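Local atomic coordinates of ancylostoma secreted protein 1 (Necator americanus, PDB entry 3NT8), a protein that is probably associated with the transition of infective hookworm larvae to parasitism and is built from two CAP domains. Residues M152-T157 with T184-W189; A66-K71 with M188-Q193; S128-N133 with G144-F149; G98-T103 with N178-I183. All coordinates share one frame; numbering follows the deposited sequence.

Contact 1 of 4, residues M152-T157 with T184-W189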
loop_
_atom_site.group_PDB
_atom_site.type_symbol
_atom_site.label_atom_id
_atom_site.label_comp_id
_atom_site.label_asym_id
_atom_site.label_seq_id
_atom_site.Cartn_x
_atom_site.Cartn_y
_atom_site.Cartn_z
ATOM N N MET A 152 -8.629 -10.727 -3.493
ATOM C CA MET A 152 -9.102 -11.743 -2.535
ATOM C C MET A 152 -8.054 -12.052 -1.466
ATOM O O MET A 152 -8.412 -12.285 -0.313
ATOM C CB MET A 152 -9.522 -13.024 -3.254
ATOM C CG MET A 152 -10.654 -12.836 -4.220
ATOM S SD MET A 152 -11.432 -14.389 -4.822
ATOM C CE MET A 152 -11.970 -15.153 -3.266
ATOM N N VAL A 153 -6.780 -12.033 -1.852
ATOM C CA VAL A 153 -5.692 -12.592 -1.060
ATOM C C VAL A 153 -4.912 -11.517 -0.329
ATOM O O VAL A 153 -4.133 -11.843 0.606
ATOM C CB VAL A 153 -4.742 -13.517 -1.941
ATOM C CG1 VAL A 153 -3.710 -12.715 -2.635
ATOM C CG2 VAL A 153 -4.029 -14.537 -1.123
ATOM N N TYR A 154 -5.098 -10.242 -0.712
ATOM C CA TYR A 154 -4.213 -9.199 -0.236
ATOM C C TYR A 154 -4.135 -9.094 1.269
ATOM O O TYR A 154 -5.107 -8.785 1.924
ATOM C CB TYR A 154 -4.585 -7.832 -0.860
ATOM C CG TYR A 154 -3.544 -6.758 -0.615
ATOM C CD1 TYR A 154 -2.240 -6.903 -1.106
ATOM C CD2 TYR A 154 -3.856 -5.612 0.116
ATOM C CE1 TYR A 154 -1.250 -5.901 -0.866
ATOM C CE2 TYR A 154 -2.924 -4.640 0.325
ATOM C CZ TYR A 154 -1.618 -4.792 -0.144
ATOM O OH TYR A 154 -0.731 -3.779 0.106
ATOM N N SER A 155 -2.956 -9.273 1.814
ATOM C CA SER A 155 -2.802 -9.500 3.257
ATOM C C SER A 155 -3.245 -8.350 4.149
ATOM O O SER A 155 -3.759 -8.635 5.218
ATOM C CB SER A 155 -1.384 -9.935 3.541
ATOM O OG SER A 155 -0.443 -8.914 3.306
ATOM N N GLU A 156 -3.095 -7.078 3.733
ATOM C CA GLU A 156 -3.434 -5.956 4.591
ATOM C C GLU A 156 -4.902 -5.628 4.568
ATOM O O GLU A 156 -5.363 -4.825 5.375
ATOM C CB GLU A 156 -2.663 -4.658 4.203
ATOM C CG GLU A 156 -1.212 -4.788 4.191
ATOM C CD GLU A 156 -0.515 -3.443 3.993
ATOM O OE1 GLU A 156 0.613 -3.545 3.496
ATOM O OE2 GLU A 156 -1.093 -2.333 4.275
ATOM N N THR A 157 -5.637 -6.208 3.634
ATOM C CA THR A 157 -7.119 -6.019 3.614
ATOM C C THR A 157 -7.741 -6.578 4.880
ATOM O O THR A 157 -7.383 -7.648 5.319
ATOM C CB THR A 157 -7.736 -6.696 2.380
ATOM O OG1 THR A 157 -7.109 -6.114 1.227
ATOM C CG2 THR A 157 -9.212 -6.452 2.273
ATOM N N THR A 184 1.391 -2.724 -9.323
ATOM C CA THR A 184 2.510 -3.439 -9.999
ATOM C C THR A 184 3.758 -3.605 -9.089
ATOM O O THR A 184 4.195 -2.646 -8.434
ATOM C CB THR A 184 2.918 -2.766 -11.335
ATOM O OG1 THR A 184 1.751 -2.418 -12.099
ATOM C CG2 THR A 184 3.852 -3.710 -12.176
ATOM N N ASN A 185 4.261 -4.850 -9.017
ATOM C CA ASN A 185 5.442 -5.230 -8.248
ATOM C C ASN A 185 5.330 -5.159 -6.706
ATOM O O ASN A 185 6.344 -5.376 -5.998
ATOM C CB ASN A 185 6.690 -4.452 -8.754
ATOM C CG ASN A 185 7.081 -4.851 -10.202
ATOM O OD1 ASN A 185 7.259 -3.997 -11.053
ATOM N ND2 ASN A 185 7.179 -6.147 -10.467
ATOM N N GLN A 186 4.139 -4.795 -6.198
ATOM C CA GLN A 186 3.860 -4.817 -4.733
ATOM C C GLN A 186 3.487 -6.251 -4.338
ATOM O O GLN A 186 2.741 -6.901 -5.065
ATOM C CB GLN A 186 2.694 -3.890 -4.390
ATOM C CG GLN A 186 2.095 -4.050 -2.959
ATOM C CD GLN A 186 0.883 -3.146 -2.729
ATOM O OE1 GLN A 186 -0.219 -3.451 -3.230
ATOM N NE2 GLN A 186 1.071 -2.034 -2.003
ATOM N N PRO A 187 4.048 -6.762 -3.229
ATOM C CA PRO A 187 3.749 -8.119 -2.797
ATOM C C PRO A 187 2.324 -8.237 -2.298
ATOM O O PRO A 187 1.840 -7.393 -1.526
ATOM C CB PRO A 187 4.748 -8.391 -1.685
ATOM C CG PRO A 187 5.307 -7.003 -1.304
ATOM C CD PRO A 187 5.237 -6.211 -2.557
ATOM N N MET A 188 1.648 -9.270 -2.786
ATOM C CA MET A 188 0.269 -9.540 -2.352
ATOM C C MET A 188 0.291 -9.900 -0.867
ATOM O O MET A 188 -0.627 -9.533 -0.135
ATOM C CB MET A 188 -0.355 -10.626 -3.205
ATOM C CG MET A 188 -0.670 -10.106 -4.582
ATOM S SD MET A 188 -1.353 -11.252 -5.745
ATOM C CE MET A 188 0.090 -12.295 -6.040
ATOM N N TRP A 189 1.390 -10.541 -0.431
ATOM C CA TRP A 189 1.608 -10.874 0.987
ATOM C C TRP A 189 3.112 -11.105 1.191
ATOM O O TRP A 189 3.894 -11.369 0.229
ATOM C CB TRP A 189 0.760 -12.143 1.434
ATOM C CG TRP A 189 1.225 -13.445 0.763
ATOM C CD1 TRP A 189 2.205 -14.324 1.219
ATOM C CD2 TRP A 189 0.732 -14.021 -0.461
ATOM N NE1 TRP A 189 2.320 -15.407 0.369
ATOM C CE2 TRP A 189 1.428 -15.247 -0.667
ATOM C CE3 TRP A 189 -0.247 -13.641 -1.385
ATOM C CZ2 TRP A 189 1.218 -16.043 -1.794
ATOM C CZ3 TRP A 189 -0.480 -14.462 -2.482
ATOM C CH2 TRP A 189 0.276 -15.633 -2.695
#

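Contact 2 of 4, residues A66-K71 with M188-Q193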
loop_
_atom_site.group_PDB
_atom_site.type_symbol
_atom_site.label_atom_id
_atom_site.label_comp_id
_atom_site.label_asym_id
_atom_site.label_seq_id
_atom_site.Cartn_x
_atom_site.Cartn_y
_atom_site.Cartn_z
ATOM N N ALA A 66 2.154 -17.178 4.560
ATOM C CA ALA A 66 2.007 -15.766 4.777
ATOM C C ALA A 66 2.063 -15.346 6.235
ATOM O O ALA A 66 1.315 -15.869 7.073
ATOM C CB ALA A 66 0.704 -15.270 4.158
ATOM N N LYS A 67 2.869 -14.322 6.521
ATOM C CA LYS A 67 2.772 -13.650 7.796
ATOM C C LYS A 67 1.855 -12.451 7.609
ATOM O O LYS A 67 1.630 -11.997 6.456
ATOM C CB LYS A 67 4.152 -13.232 8.292
ATOM C CG LYS A 67 4.963 -12.340 7.352
ATOM C CD LYS A 67 6.294 -11.931 8.043
ATOM C CE LYS A 67 7.122 -10.973 7.184
ATOM N NZ LYS A 67 8.595 -10.873 7.608
ATOM N N ASN A 68 1.326 -11.925 8.717
ATOM C CA ASN A 68 0.403 -10.757 8.646
ATOM C C ASN A 68 -0.790 -10.958 7.664
ATOM O O ASN A 68 -1.234 -10.040 7.006
ATOM C CB ASN A 68 1.196 -9.481 8.260
ATOM C CG ASN A 68 2.323 -9.158 9.231
ATOM O OD1 ASN A 68 2.238 -9.449 10.422
ATOM N ND2 ASN A 68 3.348 -8.504 8.741
ATOM N N MET A 69 -1.292 -12.179 7.517
ATOM C CA MET A 69 -2.481 -12.386 6.684
ATOM C C MET A 69 -3.694 -12.150 7.520
ATOM O O MET A 69 -3.977 -12.931 8.445
ATOM C CB MET A 69 -2.529 -13.788 6.102
ATOM C CG MET A 69 -3.766 -14.068 5.254
ATOM S SD MET A 69 -3.868 -13.150 3.698
ATOM C CE MET A 69 -2.550 -13.815 2.680
ATOM N N TYR A 70 -4.390 -11.047 7.243
ATOM C CA TYR A 70 -5.606 -10.653 7.998
ATOM C C TYR A 70 -6.920 -11.351 7.573
ATOM O O TYR A 70 -7.192 -11.603 6.377
ATOM C CB TYR A 70 -5.777 -9.113 8.068
ATOM C CG TYR A 70 -4.861 -8.471 9.079
ATOM C CD1 TYR A 70 -5.371 -8.008 10.301
ATOM C CD2 TYR A 70 -3.485 -8.451 8.888
ATOM C CE1 TYR A 70 -4.570 -7.501 11.261
ATOM C CE2 TYR A 70 -2.644 -7.899 9.852
ATOM C CZ TYR A 70 -3.176 -7.424 11.009
ATOM O OH TYR A 70 -2.295 -6.898 11.940
ATOM N N LYS A 71 -7.687 -11.700 8.587
ATOM C CA LYS A 71 -9.027 -12.250 8.424
ATOM C C LYS A 71 -9.874 -11.064 8.049
ATOM O O LYS A 71 -9.719 -10.007 8.646
ATOM C CB LYS A 71 -9.514 -12.808 9.742
ATOM C CG LYS A 71 -10.823 -13.550 9.656
ATOM C CD LYS A 71 -11.166 -14.218 11.003
ATOM C CE LYS A 71 -12.501 -15.072 10.830
ATOM N NZ LYS A 71 -13.081 -15.548 12.119
ATOM N N MET A 188 1.648 -9.270 -2.786
ATOM C CA MET A 188 0.269 -9.540 -2.352
ATOM C C MET A 188 0.291 -9.900 -0.867
ATOM O O MET A 188 -0.627 -9.533 -0.135
ATOM C CB MET A 188 -0.355 -10.626 -3.205
ATOM C CG MET A 188 -0.670 -10.106 -4.582
ATOM S SD MET A 188 -1.353 -11.252 -5.745
ATOM C CE MET A 188 0.090 -12.295 -6.040
ATOM N N TRP A 189 1.390 -10.541 -0.431
ATOM C CA TRP A 189 1.608 -10.874 0.987
ATOM C C TRP A 189 3.112 -11.105 1.191
ATOM O O TRP A 189 3.894 -11.369 0.229
ATOM C CB TRP A 189 0.760 -12.143 1.434
ATOM C CG TRP A 189 1.225 -13.445 0.763
ATOM C CD1 TRP A 189 2.205 -14.324 1.219
ATOM C CD2 TRP A 189 0.732 -14.021 -0.461
ATOM N NE1 TRP A 189 2.320 -15.407 0.369
ATOM C CE2 TRP A 189 1.428 -15.247 -0.667
ATOM C CE3 TRP A 189 -0.247 -13.641 -1.385
ATOM C CZ2 TRP A 189 1.218 -16.043 -1.794
ATOM C CZ3 TRP A 189 -0.480 -14.462 -2.482
ATOM C CH2 TRP A 189 0.276 -15.633 -2.695
ATOM N N GLU A 190 3.522 -11.108 2.455
ATOM C CA GLU A 190 4.934 -11.356 2.753
ATOM C C GLU A 190 5.140 -12.780 3.132
ATOM O O GLU A 190 4.396 -13.336 3.915
ATOM C CB GLU A 190 5.432 -10.400 3.842
ATOM C CG GLU A 190 5.622 -8.965 3.301
ATOM C CD GLU A 190 6.243 -8.010 4.308
ATOM O OE1 GLU A 190 5.795 -7.963 5.480
ATOM O OE2 GLU A 190 7.179 -7.288 3.893
ATOM N N THR A 191 6.133 -13.407 2.527
ATOM C CA THR A 191 6.479 -14.804 2.881
ATOM C C THR A 191 6.921 -14.866 4.378
ATOM O O THR A 191 7.792 -14.099 4.831
ATOM C CB THR A 191 7.521 -15.406 1.887
ATOM O OG1 THR A 191 7.115 -15.188 0.535
ATOM C CG2 THR A 191 7.666 -16.895 2.058
ATOM N N GLY A 192 6.264 -15.736 5.148
ATOM C CA GLY A 192 6.743 -16.066 6.480
ATOM C C GLY A 192 5.810 -17.048 7.098
ATOM O O GLY A 192 4.836 -17.447 6.463
ATOM N N GLN A 193 6.104 -17.513 8.308
ATOM C CA GLN A 193 5.130 -18.313 9.043
ATOM C C GLN A 193 3.873 -17.506 9.413
ATOM O O GLN A 193 3.942 -16.353 9.775
ATOM C CB GLN A 193 5.752 -18.848 10.332
ATOM C CG GLN A 193 5.019 -20.041 10.950
ATOM C CD GLN A 193 5.565 -20.431 12.326
ATOM O OE1 GLN A 193 6.211 -19.617 13.034
ATOM N NE2 GLN A 193 5.298 -21.669 12.720
HETATM O O HOH W 1 1.810 -9.948 4.411
HETATM O O HOH W 2 3.277 -8.013 5.811
#

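Contact 3 of 4, residues S128-N133 with G144-F149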
loop_
_atom_site.group_PDB
_atom_site.type_symbol
_atom_site.label_atom_id
_atom_site.label_comp_id
_atom_site.label_asym_id
_atom_site.label_seq_id
_atom_site.Cartn_x
_atom_site.Cartn_y
_atom_site.Cartn_z
ATOM N N SER A 128 -9.042 -18.554 -9.150
ATOM C CA SER A 128 -8.339 -19.521 -9.962
ATOM C C SER A 128 -7.178 -18.846 -10.699
ATOM O O SER A 128 -6.433 -19.501 -11.400
ATOM C CB SER A 128 -9.283 -20.313 -10.930
ATOM O OG SER A 128 -9.941 -19.472 -11.879
ATOM N N GLY A 129 -7.087 -17.513 -10.552
ATOM C CA GLY A 129 -6.012 -16.707 -11.086
ATOM C C GLY A 129 -4.642 -17.319 -10.808
ATOM O O GLY A 129 -3.836 -17.474 -11.719
ATOM N N ALA A 130 -4.419 -17.722 -9.557
ATOM C CA ALA A 130 -3.120 -18.108 -9.093
ATOM C C ALA A 130 -2.747 -19.498 -9.537
ATOM O O ALA A 130 -1.581 -19.754 -9.839
ATOM C CB ALA A 130 -3.095 -18.026 -7.629
ATOM N N LYS A 131 -3.716 -20.407 -9.535
ATOM C CA LYS A 131 -3.488 -21.762 -9.940
ATOM C C LYS A 131 -3.271 -21.866 -11.429
ATOM O O LYS A 131 -2.522 -22.719 -11.887
ATOM C CB LYS A 131 -4.698 -22.629 -9.534
ATOM C CG LYS A 131 -4.643 -24.064 -10.049
ATOM C CD LYS A 131 -3.972 -25.000 -9.104
ATOM C CE LYS A 131 -4.239 -26.450 -9.482
ATOM N NZ LYS A 131 -5.359 -27.028 -8.691
ATOM N N LYS A 132 -3.953 -21.027 -12.196
ATOM C CA LYS A 132 -3.857 -21.105 -13.646
ATOM C C LYS A 132 -2.623 -20.436 -14.236
ATOM O O LYS A 132 -2.045 -20.960 -15.164
ATOM C CB LYS A 132 -5.143 -20.602 -14.301
ATOM C CG LYS A 132 -6.299 -21.630 -14.188
ATOM C CD LYS A 132 -7.422 -21.271 -15.188
ATOM C CE LYS A 132 -8.625 -22.233 -15.130
ATOM N NZ LYS A 132 -9.376 -22.160 -13.833
ATOM N N ASN A 133 -2.221 -19.298 -13.671
ATOM C CA ASN A 133 -1.088 -18.468 -14.163
ATOM C C ASN A 133 0.210 -18.519 -13.350
ATOM O O ASN A 133 1.305 -18.404 -13.880
ATOM C CB ASN A 133 -1.537 -17.010 -14.236
ATOM C CG ASN A 133 -2.676 -16.819 -15.195
ATOM O OD1 ASN A 133 -2.506 -16.995 -16.413
ATOM N ND2 ASN A 133 -3.874 -16.458 -14.660
ATOM N N GLY A 144 -0.604 -10.369 -15.461
ATOM C CA GLY A 144 -0.838 -11.614 -16.169
ATOM C C GLY A 144 -2.020 -12.427 -15.646
ATOM O O GLY A 144 -1.879 -13.645 -15.492
ATOM N N GLY A 145 -3.180 -11.789 -15.378
ATOM C CA GLY A 145 -4.407 -12.534 -14.934
ATOM C C GLY A 145 -4.559 -12.796 -13.428
ATOM O O GLY A 145 -5.282 -13.705 -12.994
ATOM N N LEU A 146 -3.866 -12.014 -12.597
ATOM C CA LEU A 146 -3.992 -12.121 -11.119
ATOM C C LEU A 146 -4.899 -11.038 -10.522
ATOM O O LEU A 146 -5.039 -10.897 -9.284
ATOM C CB LEU A 146 -2.576 -12.070 -10.476
ATOM C CG LEU A 146 -1.647 -13.261 -10.815
ATOM C CD1 LEU A 146 -0.191 -12.953 -10.479
ATOM C CD2 LEU A 146 -2.031 -14.575 -10.241
ATOM N N PHE A 147 -5.507 -10.217 -11.369
ATOM C CA PHE A 147 -6.277 -9.098 -10.839
ATOM C C PHE A 147 -7.263 -9.505 -9.763
ATOM O O PHE A 147 -7.312 -8.912 -8.673
ATOM C CB PHE A 147 -7.054 -8.409 -11.931
ATOM C CG PHE A 147 -7.879 -7.248 -11.425
ATOM C CD1 PHE A 147 -7.283 -6.019 -11.124
ATOM C CD2 PHE A 147 -9.241 -7.397 -11.220
ATOM C CE1 PHE A 147 -8.037 -4.945 -10.634
ATOM C CE2 PHE A 147 -10.008 -6.308 -10.731
ATOM C CZ PHE A 147 -9.393 -5.112 -10.424
ATOM N N ALA A 148 -8.103 -10.469 -10.090
ATOM C CA ALA A 148 -9.176 -10.855 -9.238
ATOM C C ALA A 148 -8.670 -11.625 -7.997
ATOM O O ALA A 148 -9.193 -11.428 -6.931
ATOM C CB ALA A 148 -10.226 -11.678 -10.073
ATOM N N PHE A 149 -7.623 -12.434 -8.155
ATOM C CA PHE A 149 -6.978 -13.148 -7.065
ATOM C C PHE A 149 -6.300 -12.221 -6.075
ATOM O O PHE A 149 -6.419 -12.473 -4.889
ATOM C CB PHE A 149 -5.988 -14.201 -7.621
ATOM C CG PHE A 149 -5.054 -14.823 -6.567
ATOM C CD1 PHE A 149 -5.490 -15.879 -5.776
ATOM C CD2 PHE A 149 -3.739 -14.354 -6.389
ATOM C CE1 PHE A 149 -4.647 -16.473 -4.805
ATOM C CE2 PHE A 149 -2.855 -14.943 -5.424
ATOM C CZ PHE A 149 -3.311 -15.994 -4.623
#

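Contact 4 of 4, residues G98-T103 with N178-I183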
loop_
_atom_site.group_PDB
_atom_site.type_symbol
_atom_site.label_atom_id
_atom_site.label_comp_id
_atom_site.label_asym_id
_atom_site.label_seq_id
_atom_site.Cartn_x
_atom_site.Cartn_y
_atom_site.Cartn_z
ATOM N N GLY A 98 -12.653 4.452 -1.838
ATOM C CA GLY A 98 -11.884 3.770 -0.803
ATOM C C GLY A 98 -11.644 2.275 -0.983
ATOM O O GLY A 98 -11.051 1.631 -0.107
ATOM N N VAL A 99 -12.076 1.713 -2.116
ATOM C CA VAL A 99 -12.104 0.255 -2.257
ATOM C C VAL A 99 -11.670 -0.255 -3.633
ATOM O O VAL A 99 -11.770 0.470 -4.640
ATOM C CB VAL A 99 -13.522 -0.320 -1.932
ATOM C CG1 VAL A 99 -13.857 -0.146 -0.401
ATOM C CG2 VAL A 99 -14.601 0.331 -2.877
ATOM N N ALA A 100 -11.198 -1.508 -3.644
ATOM C CA ALA A 100 -10.979 -2.231 -4.886
ATOM C C ALA A 100 -12.230 -3.112 -5.170
ATOM O O ALA A 100 -12.968 -3.454 -4.276
ATOM C CB ALA A 100 -9.727 -3.064 -4.759
ATOM N N GLN A 101 -12.455 -3.456 -6.421
ATOM C CA GLN A 101 -13.638 -4.174 -6.790
ATOM C C GLN A 101 -13.369 -5.379 -7.691
ATOM O O GLN A 101 -12.598 -5.308 -8.610
ATOM C CB GLN A 101 -14.639 -3.228 -7.491
ATOM C CG GLN A 101 -15.921 -3.903 -7.945
ATOM C CD GLN A 101 -16.918 -2.912 -8.524
ATOM O OE1 GLN A 101 -16.581 -1.760 -8.833
ATOM N NE2 GLN A 101 -18.113 -3.360 -8.710
ATOM N N ASN A 102 -14.069 -6.466 -7.391
ATOM C CA ASN A 102 -14.116 -7.664 -8.175
ATOM C C ASN A 102 -15.536 -7.835 -8.719
ATOM O O ASN A 102 -16.510 -7.629 -7.993
ATOM C CB ASN A 102 -13.779 -8.856 -7.287
ATOM C CG ASN A 102 -12.306 -9.233 -7.313
ATOM O OD1 ASN A 102 -11.529 -8.683 -8.061
ATOM N ND2 ASN A 102 -11.924 -10.177 -6.455
ATOM N N THR A 103 -15.651 -8.236 -9.981
ATOM C CA THR A 103 -16.941 -8.266 -10.659
ATOM C C THR A 103 -17.054 -9.437 -11.668
ATOM O O THR A 103 -16.036 -9.886 -12.294
ATOM C CB THR A 103 -17.264 -6.885 -11.368
ATOM O OG1 THR A 103 -18.614 -6.920 -11.822
ATOM C CG2 THR A 103 -16.356 -6.654 -12.573
ATOM N N ASN A 178 -11.393 -3.134 1.127
ATOM C CA ASN A 178 -10.753 -1.933 1.587
ATOM C C ASN A 178 -9.207 -1.937 1.416
ATOM O O ASN A 178 -8.501 -1.174 2.103
ATOM C CB ASN A 178 -11.103 -1.649 3.055
ATOM C CG ASN A 178 -10.461 -2.666 4.038
ATOM O OD1 ASN A 178 -10.110 -3.788 3.652
ATOM N ND2 ASN A 178 -10.333 -2.272 5.318
ATOM N N GLY A 179 -8.693 -2.799 0.538
ATOM C CA GLY A 179 -7.270 -2.786 0.229
ATOM C C GLY A 179 -7.117 -3.026 -1.261
ATOM O O GLY A 179 -7.977 -3.687 -1.896
ATOM N N VAL A 180 -6.004 -2.531 -1.795
ATOM C CA VAL A 180 -5.683 -2.654 -3.200
ATOM C C VAL A 180 -4.541 -3.693 -3.445
ATOM O O VAL A 180 -3.400 -3.508 -2.985
ATOM C CB VAL A 180 -5.343 -1.227 -3.767
ATOM C CG1 VAL A 180 -4.998 -1.298 -5.249
ATOM C CG2 VAL A 180 -6.556 -0.281 -3.514
ATOM N N GLY A 181 -4.832 -4.771 -4.179
ATOM C CA GLY A 181 -3.828 -5.824 -4.418
ATOM C C GLY A 181 -3.243 -5.862 -5.819
ATOM O O GLY A 181 -2.314 -6.639 -6.097
ATOM N N TYR A 182 -3.775 -5.020 -6.702
ATOM C CA TYR A 182 -3.306 -4.937 -8.066
ATOM C C TYR A 182 -2.230 -3.835 -8.358
ATOM O O TYR A 182 -2.120 -3.331 -9.493
ATOM C CB TYR A 182 -4.504 -4.834 -8.995
ATOM C CG TYR A 182 -5.500 -3.775 -8.586
ATOM C CD1 TYR A 182 -5.270 -2.446 -8.933
ATOM C CD2 TYR A 182 -6.670 -4.089 -7.873
ATOM C CE1 TYR A 182 -6.148 -1.455 -8.573
ATOM C CE2 TYR A 182 -7.594 -3.087 -7.514
ATOM C CZ TYR A 182 -7.310 -1.764 -7.883
ATOM O OH TYR A 182 -8.125 -0.687 -7.557
ATOM N N ILE A 183 -1.419 -3.456 -7.375
ATOM C CA ILE A 183 -0.396 -2.439 -7.652
ATOM C C ILE A 183 0.825 -3.192 -8.206
ATOM O O ILE A 183 1.200 -4.210 -7.660
ATOM C CB ILE A 183 -0.019 -1.638 -6.400
ATOM C CG1 ILE A 183 -1.215 -0.913 -5.767
ATOM C CG2 ILE A 183 1.109 -0.705 -6.696
ATOM C CD1 ILE A 183 -1.957 0.065 -6.609
#

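Contact 1 of 4, residues M152-T157 with T184-W189
Val153 meets the indole of Trp189 with both of its methyl groups. Val153 CG1 is 3.7 Å from Trp189 CZ3 and comes in at the edge of the ring, near its plane. Val153 CG2 is 3.8 Å from the same CZ3. CG1 also touches the CB of Met188, 4.0 Å away.

Tyr154 is the first residue to leave the helix 147-153. Its chi1 of -169° sets CG anti to the backbone N, beside the carbonyl carbon. The ring lies beside the backbone of Pro187 and Met188. Tyr154 CE1 is 3.5 Å from Pro187 O, which lies at the ring edge. Tyr154 CD1 comes within 3.2 Å of Met188 O. Further out, the phenol crosses the side chain of Gln186 at about a right angle, with ring and amide planes 29° apart.

Ser155 N donates to Met188 O at 3.0 Å, in a nearly straight bond (169°). Ser155 CB packs on Trp189 CB at 3.7 Å. A type I turn from Tyr154 to Thr157 then redirects the chain. Arg48 of helix 34-52 takes up the carbonyls of Met152 and Tyr154.

One backbone bond links the end of the helix to the irregular segment 184-189 and satisfies the carbonyl of buried Met188. Around it, Val153 packs on Met188 and Trp189, and the Tyr154 ring lies against two backbone carbonyls. The polarised C-H groups of the tyrosine edge may add a weak attraction to Pro187 O.

Contact 2 of 4, residues A66-K71 with M188-Q193
Lys67 N donates to Glu190 O at 3.2 Å, and Ala66 faces Thr191 as an antiparallel non-hydrogen-bonded pair with CA atoms 5.0 Å apart. The same carbonyl of Glu190 also receives a CA-H contact from Ala66. Water 1 extends the pairing: it donates to Lys67 O and accepts from Glu190 N.

On the inner side, Ala66 CB is 3.4 Å from Trp189 CD1 and approaches the indole obliquely. Met69 arrives next to it. Its chain bends at chi2 and chi3 (68° each), and its terminal CE ends 3.9 Å from Trp189 CB. Val51 of helix 34-52 also packs on this indole.

The outer side carries Lys67 and Glu190, whose side chains cross. Lys67 CE rests 3.8 Å from Glu190 CB. The charged ends stay further apart, with Lys67 NZ 4.6 Å from Glu190 OE1, beyond a salt bridge. Any attraction there is probably modest, since both residues are exposed. Asn68 ND2 donates to water 2 at 3.0 Å, and that water also lies next to Glu190 OE1. Ser202 is a direct partner of the same amide nitrogen.

The arrangement is a short, weakly bonded antiparallel pair of strands, 66-67 with 190-191. It ties the chain that follows helix 34-52 to the chain that enters the disulfide-rich stretch of Cys195-Cys209 and Cys201-Cys214.

Contact 3 of 4, residues S128-N133 with G144-F149
Ala130 and Phe149 form the tight part of this contact. Ala130 CB sits 3.5 Å from the centroid of the Phe149 ring and only 8° off the ring normal, a CH-pi contact over the centre of the face. Trp127 meets the same ring edge-to-face, and Val135 and Trp189 also touch the phenylalanine.

Gly129 brings the backbones close. Gly129 CA is 3.6 Å from Gly145 O and 4.3 Å from Phe149 CB. Leu146 reaches the same turn with CD2, which lies 3.7 Å from Gly129 O.

The contact joins the short helix 129-133 to the start of helix 147-153, two helical elements of the first CAP domain, whose fold is an alpha-beta-alpha sandwich. The loop between them closes back on the helix through Gly144 and Gly145.

That end is looser and lies at the solvent side. No hydrogen bond crosses between the segments. Asn133 leans over the loop, with its CG 3.3 Å from Gly144 O. The bond of its amide, however, goes to its own helix. Asn133 ND2 donates to Gly129 O at 3.1 Å, using a lone pair in the carbonyl plane, and Gly129 O is tilted 24° out of the amide plane. Gly129 O also accepts from Asn133 N, at 3.1 Å.

Contact 4 of 4, residues G98-T103 with N178-I183
Tyr182 holds its CG between the backbone N and the carbonyl carbon (chi1 50°), and its ring edge comes to the methyl of Ala100. Tyr182 CE2 is 3.5 Å from Ala100 CB, which lies near the ring plane. Val180 has CG1 anti to the backbone N (chi1 -180°), and this methyl covers one face of the same ring, offset toward the rim.

Ala100 opens strand 100-107, an outermost strand of the four-stranded mixed sheet in the first CAP domain. Segment 178-183 is the loop that leaves the neighbouring strand 170-177. Where they touch, the two backbones run 46° apart, and no hydrogen bond joins them. The sheet bonding lies just before, between Ala100 and Tyr177.

Phe147 of helix 147-153 also meets the Tyr182 ring, so the loop is gripped from the helix side as well as from the strand. Val99 makes a lighter contact, with CG1 4.1 Å from Asn178 CA. The amide of Asn178 turns to other partners: its OD1 accepts from Lys159 N, and its ND2 bonds to Thr158 OG1.

The buried methyl of Ala100 also packs against a backbone carbonyl, with Ala100 CB 3.4 Å from Gly179 O.

In the fold
All four contacts belong to the first CAP half of the chain. Three of them use the run that follows strand 170-177: 178-183 in contact 4, 184-189 in contact 1 and 188-193 in contact 2. Contacts 1 and 3 both use helix 147-153. Contact 1 lies centrally, with its centre about 9 Å from that of contact 2, 10 Å from contact 4 and 13 Å from contact 3. Along the chain, contact 3 closes before contact 1 opens, while contacts 1 and 4 interleave. Contacts 3 and 4 meet through a probable hydrogen bond from Asn102 ND2 to Ala148 O. The run after the sheet is thus fastened in turn to strand 100-107, to the end of helix 147-153 and to the short strand 66-67.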